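Local coordinates for protein N5-Carboxyaminoimidazole ribonucleotide synthetase (Staphylococcus aureus subsp. aureus, PDB 3ORQ) that catalyses the ATP-dependent carboxylation of 5-aminoimidazole ribonucleotide with bicarbonate to N5-carboxyaminoimidazole ribonucleotide in purine biosynthesis, at residues 26-36 with 291-301. Residues are numbered along the deposited sequence; the frame is centred on the assembly and turned at random.
Sequences MMAQSAQKMGY and FDTHILAVTGQ
D292 OD1 is gripped by two donors of helix 22-33: S30 OG at 2.8 Å and K33 NZ at 2.9 Å, the latter a salt bridge. The bonds tie the helix after the first strand of the Rossmann-like preATP-grasp domain, into which a glycine-rich turn, probably of Rossmann type, leads, to helix 290-298, which comes after strand 266-272 and the short helix 282-285. The axes of helical segments 26-33 and 291-298 cross at -65° and come within 8.6 Å. The two donors reach OD1 from opposite faces of the carboxylate plane, the hydroxyl on the anti side and the ammonium from above; D292 OD2 takes the backbone N-H of S289, so both oxygens are held and the group's rotation is restrained. K33 gets there with CG anti to its backbone N (chi1 170°) and a bend at chi3. Beside this polar site the packing is largely apolar. M26, like M27 a selenomethionine, sets CB over the centre of the F291 ring, 3.6 Å from its centroid, in a CH-pi contact. Its SE, in sulfur's place, lies oblique to the ring, nearest CE2, as a Met-aromatic contact, and the bend at chi3 (-89°) turns CE to F291 CZ. The extended M27 chain lays its CE over a face of the H294 imidazole, 3.6 Å from NE2; that ring is fixed by T78 at NE2 and T253 at ND1. I295 fills the middle: CD1 lies against M27 O and A31 CB, while CG2 meets Y36 CD2. Both helices end in Schellman motifs, with G35 and G300 at positive phi. At these ends, Y36, just after G35, gives its OH to the backbone O of L9, while T299, just before G300, its OG1 bonded back to I295 O at 2.6 Å, sets CG2 over one face of the Y36 ring, 4.0 Å from the centroid and shifted toward the rim.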
loop_
_atom_site.group_PDB
_atom_site.type_symbol
_atom_site.label_atom_id
_atom_site.label_comp_id
_atom_site.label_asym_id
_atom_site.label_seq_id
_atom_site.Cartn_x
_atom_site.Cartn_y
_atom_site.Cartn_z
HETATM N N MSE A 26 7.796 -4.512 -3.124
HETATM C CA MSE A 26 6.463 -4.000 -3.376
HETATM C C MSE A 26 5.442 -5.124 -3.737
HETATM O O MSE A 26 4.253 -5.029 -3.394
HETATM C CB MSE A 26 6.556 -2.915 -4.430
HETATM C CG MSE A 26 7.338 -1.677 -3.947
HETATM SE SE MSE A 26 7.354 -0.232 -5.301
HETATM C CE MSE A 26 8.909 -0.765 -6.260
HETATM N N MSE A 27 5.907 -6.177 -4.408
HETATM C CA MSE A 27 5.093 -7.354 -4.662
HETATM C C MSE A 27 4.701 -7.952 -3.327
HETATM O O MSE A 27 3.547 -8.356 -3.162
HETATM C CB MSE A 27 5.916 -8.443 -5.385
HETATM C CG MSE A 27 6.147 -8.260 -6.896
HETATM SE SE MSE A 27 7.140 -9.780 -7.644
HETATM C CE MSE A 27 7.419 -9.108 -9.438
ATOM N N ALA A 28 5.672 -8.072 -2.408
ATOM C CA ALA A 28 5.431 -8.731 -1.111
ATOM C C ALA A 28 4.470 -7.919 -0.227
ATOM O O ALA A 28 3.623 -8.504 0.498
ATOM C CB ALA A 28 6.776 -8.992 -0.351
ATOM N N GLN A 29 4.580 -6.580 -0.296
ATOM C CA GLN A 29 3.620 -5.723 0.427
ATOM C C GLN A 29 2.197 -5.901 -0.075
ATOM O O GLN A 29 1.267 -6.001 0.730
ATOM C CB GLN A 29 4.042 -4.258 0.416
ATOM C CG GLN A 29 5.339 -4.056 1.252
ATOM C CD GLN A 29 5.643 -2.580 1.559
ATOM O OE1 GLN A 29 5.224 -2.079 2.572
ATOM N NE2 GLN A 29 6.327 -1.880 0.637
ATOM N N SER A 30 2.011 -6.000 -1.395
ATOM C CA SER A 30 0.676 -6.313 -1.909
ATOM C C SER A 30 0.209 -7.705 -1.476
ATOM O O SER A 30 -0.947 -7.889 -1.070
ATOM C CB SER A 30 0.599 -6.253 -3.446
ATOM O OG SER A 30 0.618 -4.901 -3.844
ATOM N N ALA A 31 1.087 -8.680 -1.611
ATOM C CA ALA A 31 0.745 -10.043 -1.250
ATOM C C ALA A 31 0.323 -10.121 0.216
ATOM O O ALA A 31 -0.672 -10.779 0.527
ATOM C CB ALA A 31 1.914 -10.964 -1.510
ATOM N N GLN A 32 1.062 -9.464 1.129
ATOM C CA GLN A 32 0.694 -9.556 2.570
ATOM C C GLN A 32 -0.626 -8.845 2.874
ATOM O O GLN A 32 -1.493 -9.367 3.584
ATOM C CB GLN A 32 1.836 -9.049 3.448
ATOM C CG GLN A 32 2.953 -10.115 3.590
ATOM C CD GLN A 32 3.636 -10.004 4.888
ATOM O OE1 GLN A 32 2.978 -9.991 5.943
ATOM N NE2 GLN A 32 4.968 -9.896 4.864
ATOM N N LYS A 33 -0.818 -7.659 2.302
ATOM C CA LYS A 33 -2.120 -7.001 2.340
ATOM C C LYS A 33 -3.321 -7.942 1.942
ATOM O O LYS A 33 -4.339 -7.923 2.592
ATOM C CB LYS A 33 -2.118 -5.809 1.383
ATOM C CG LYS A 33 -3.518 -5.199 1.178
ATOM C CD LYS A 33 -3.413 -4.046 0.225
ATOM C CE LYS A 33 -3.021 -4.521 -1.184
ATOM N NZ LYS A 33 -3.038 -3.387 -2.138
HETATM N N MSE A 34 -3.175 -8.706 0.861
HETATM C CA MSE A 34 -4.212 -9.647 0.394
HETATM C C MSE A 34 -4.265 -10.952 1.189
HETATM O O MSE A 34 -5.109 -11.811 0.919
HETATM C CB MSE A 34 -4.009 -9.982 -1.095
HETATM C CG MSE A 34 -4.424 -8.863 -2.025
HETATM SE SE MSE A 34 -3.949 -9.174 -3.903
HETATM C CE MSE A 34 -4.200 -7.301 -4.436
ATOM N N GLY A 35 -3.352 -11.125 2.137
ATOM C CA GLY A 35 -3.391 -12.323 2.997
ATOM C C GLY A 35 -2.643 -13.554 2.472
ATOM O O GLY A 35 -2.940 -14.665 2.897
ATOM N N TYR A 36 -1.687 -13.349 1.561
ATOM C CA TYR A 36 -0.742 -14.394 1.146
ATOM C C TYR A 36 0.546 -14.297 1.983
ATOM O O TYR A 36 0.955 -13.206 2.403
ATOM C CB TYR A 36 -0.397 -14.251 -0.351
ATOM C CG TYR A 36 -1.604 -14.509 -1.212
ATOM C CD1 TYR A 36 -1.993 -15.801 -1.496
ATOM C CD2 TYR A 36 -2.384 -13.464 -1.691
ATOM C CE1 TYR A 36 -3.116 -16.063 -2.243
ATOM C CE2 TYR A 36 -3.529 -13.714 -2.452
ATOM C CZ TYR A 36 -3.897 -15.030 -2.694
ATOM O OH TYR A 36 -5.011 -15.330 -3.442
ATOM N N PHE A 291 1.578 -4.012 -8.999
ATOM C CA PHE A 291 1.879 -5.125 -8.060
ATOM C C PHE A 291 0.608 -5.853 -7.608
ATOM O O PHE A 291 0.629 -7.094 -7.491
ATOM C CB PHE A 291 2.702 -4.615 -6.843
ATOM C CG PHE A 291 3.938 -3.897 -7.255
ATOM C CD1 PHE A 291 5.039 -4.618 -7.730
ATOM C CD2 PHE A 291 3.952 -2.485 -7.337
ATOM C CE1 PHE A 291 6.185 -3.957 -8.180
ATOM C CE2 PHE A 291 5.097 -1.807 -7.785
ATOM C CZ PHE A 291 6.218 -2.542 -8.192
ATOM N N ASP A 292 -0.492 -5.110 -7.369
ATOM C CA ASP A 292 -1.740 -5.764 -7.011
ATOM C C ASP A 292 -2.125 -6.722 -8.133
ATOM O O ASP A 292 -2.373 -7.894 -7.881
ATOM C CB ASP A 292 -2.882 -4.759 -6.820
ATOM C CG ASP A 292 -2.618 -3.757 -5.695
ATOM O OD1 ASP A 292 -1.932 -4.093 -4.676
ATOM O OD2 ASP A 292 -3.085 -2.596 -5.872
ATOM N N THR A 293 -2.193 -6.230 -9.362
ATOM C CA THR A 293 -2.582 -7.103 -10.465
ATOM C C THR A 293 -1.534 -8.245 -10.671
ATOM O O THR A 293 -1.863 -9.324 -11.079
ATOM C CB THR A 293 -2.800 -6.324 -11.762
ATOM O OG1 THR A 293 -1.616 -5.583 -12.068
ATOM C CG2 THR A 293 -3.952 -5.348 -11.617
ATOM N N HIS A 294 -0.278 -8.013 -10.341
ATOM C CA HIS A 294 0.690 -9.081 -10.499
ATOM C C HIS A 294 0.319 -10.256 -9.608
ATOM O O HIS A 294 0.329 -11.418 -10.053
ATOM C CB HIS A 294 2.106 -8.606 -10.156
ATOM C CG HIS A 294 3.168 -9.609 -10.501
ATOM N ND1 HIS A 294 3.644 -9.772 -11.783
ATOM C CD2 HIS A 294 3.841 -10.506 -9.742
ATOM C CE1 HIS A 294 4.581 -10.698 -11.801
ATOM N NE2 HIS A 294 4.707 -11.180 -10.582
ATOM N N ILE A 295 -0.033 -9.963 -8.355
ATOM C CA ILE A 295 -0.413 -11.011 -7.388
ATOM C C ILE A 295 -1.729 -11.670 -7.784
ATOM O O ILE A 295 -1.903 -12.906 -7.657
ATOM C CB ILE A 295 -0.597 -10.404 -5.982
ATOM C CG1 ILE A 295 0.689 -9.692 -5.544
ATOM C CG2 ILE A 295 -1.011 -11.519 -4.961
ATOM C CD1 ILE A 295 2.006 -10.565 -5.683
ATOM N N LEU A 296 -2.677 -10.855 -8.238
ATOM C CA LEU A 296 -3.967 -11.388 -8.670
ATOM C C LEU A 296 -3.744 -12.421 -9.772
ATOM O O LEU A 296 -4.293 -13.522 -9.713
ATOM C CB LEU A 296 -4.903 -10.258 -9.162
ATOM C CG LEU A 296 -5.576 -9.378 -8.104
ATOM C CD1 LEU A 296 -6.307 -8.276 -8.827
ATOM C CD2 LEU A 296 -6.525 -10.205 -7.155
ATOM N N ALA A 297 -2.932 -12.033 -10.748
ATOM C CA ALA A 297 -2.619 -12.845 -11.930
ATOM C C ALA A 297 -1.970 -14.163 -11.558
ATOM O O ALA A 297 -2.435 -15.252 -11.861
ATOM C CB ALA A 297 -1.687 -12.056 -12.832
ATOM N N VAL A 298 -0.886 -14.032 -10.834
ATOM C CA VAL A 298 -0.032 -15.148 -10.496
ATOM C C VAL A 298 -0.749 -16.135 -9.578
ATOM O O VAL A 298 -0.467 -17.353 -9.629
ATOM C CB VAL A 298 1.264 -14.503 -9.940
ATOM C CG1 VAL A 298 1.638 -14.899 -8.527
ATOM C CG2 VAL A 298 2.340 -14.475 -10.996
ATOM N N THR A 299 -1.675 -15.642 -8.736
ATOM C CA THR A 299 -2.429 -16.539 -7.842
ATOM C C THR A 299 -3.689 -17.039 -8.549
ATOM O O THR A 299 -4.506 -17.765 -7.953
ATOM C CB THR A 299 -2.822 -15.857 -6.494
ATOM O OG1 THR A 299 -3.617 -14.670 -6.756
ATOM C CG2 THR A 299 -1.541 -15.459 -5.676
ATOM N N GLY A 300 -3.838 -16.656 -9.819
ATOM C CA GLY A 300 -4.890 -17.222 -10.685
ATOM C C GLY A 300 -6.281 -16.611 -10.451
ATOM O O GLY A 300 -7.268 -17.242 -10.789
ATOM N N GLN A 301 -6.342 -15.395 -9.879
ATOM C CA GLN A 301 -7.619 -14.702 -9.650
ATOM C C GLN A 301 -8.078 -13.979 -10.914
ATOM O O GLN A 301 -7.304 -13.793 -11.840
ATOM C CB GLN A 301 -7.488 -13.665 -8.527
ATOM C CG GLN A 301 -6.752 -14.151 -7.214
ATOM C CD GLN A 301 -7.476 -15.232 -6.548
ATOM O OE1 GLN A 301 -8.586 -15.036 -6.057
ATOM N NE2 GLN A 301 -6.887 -16.418 -6.539
#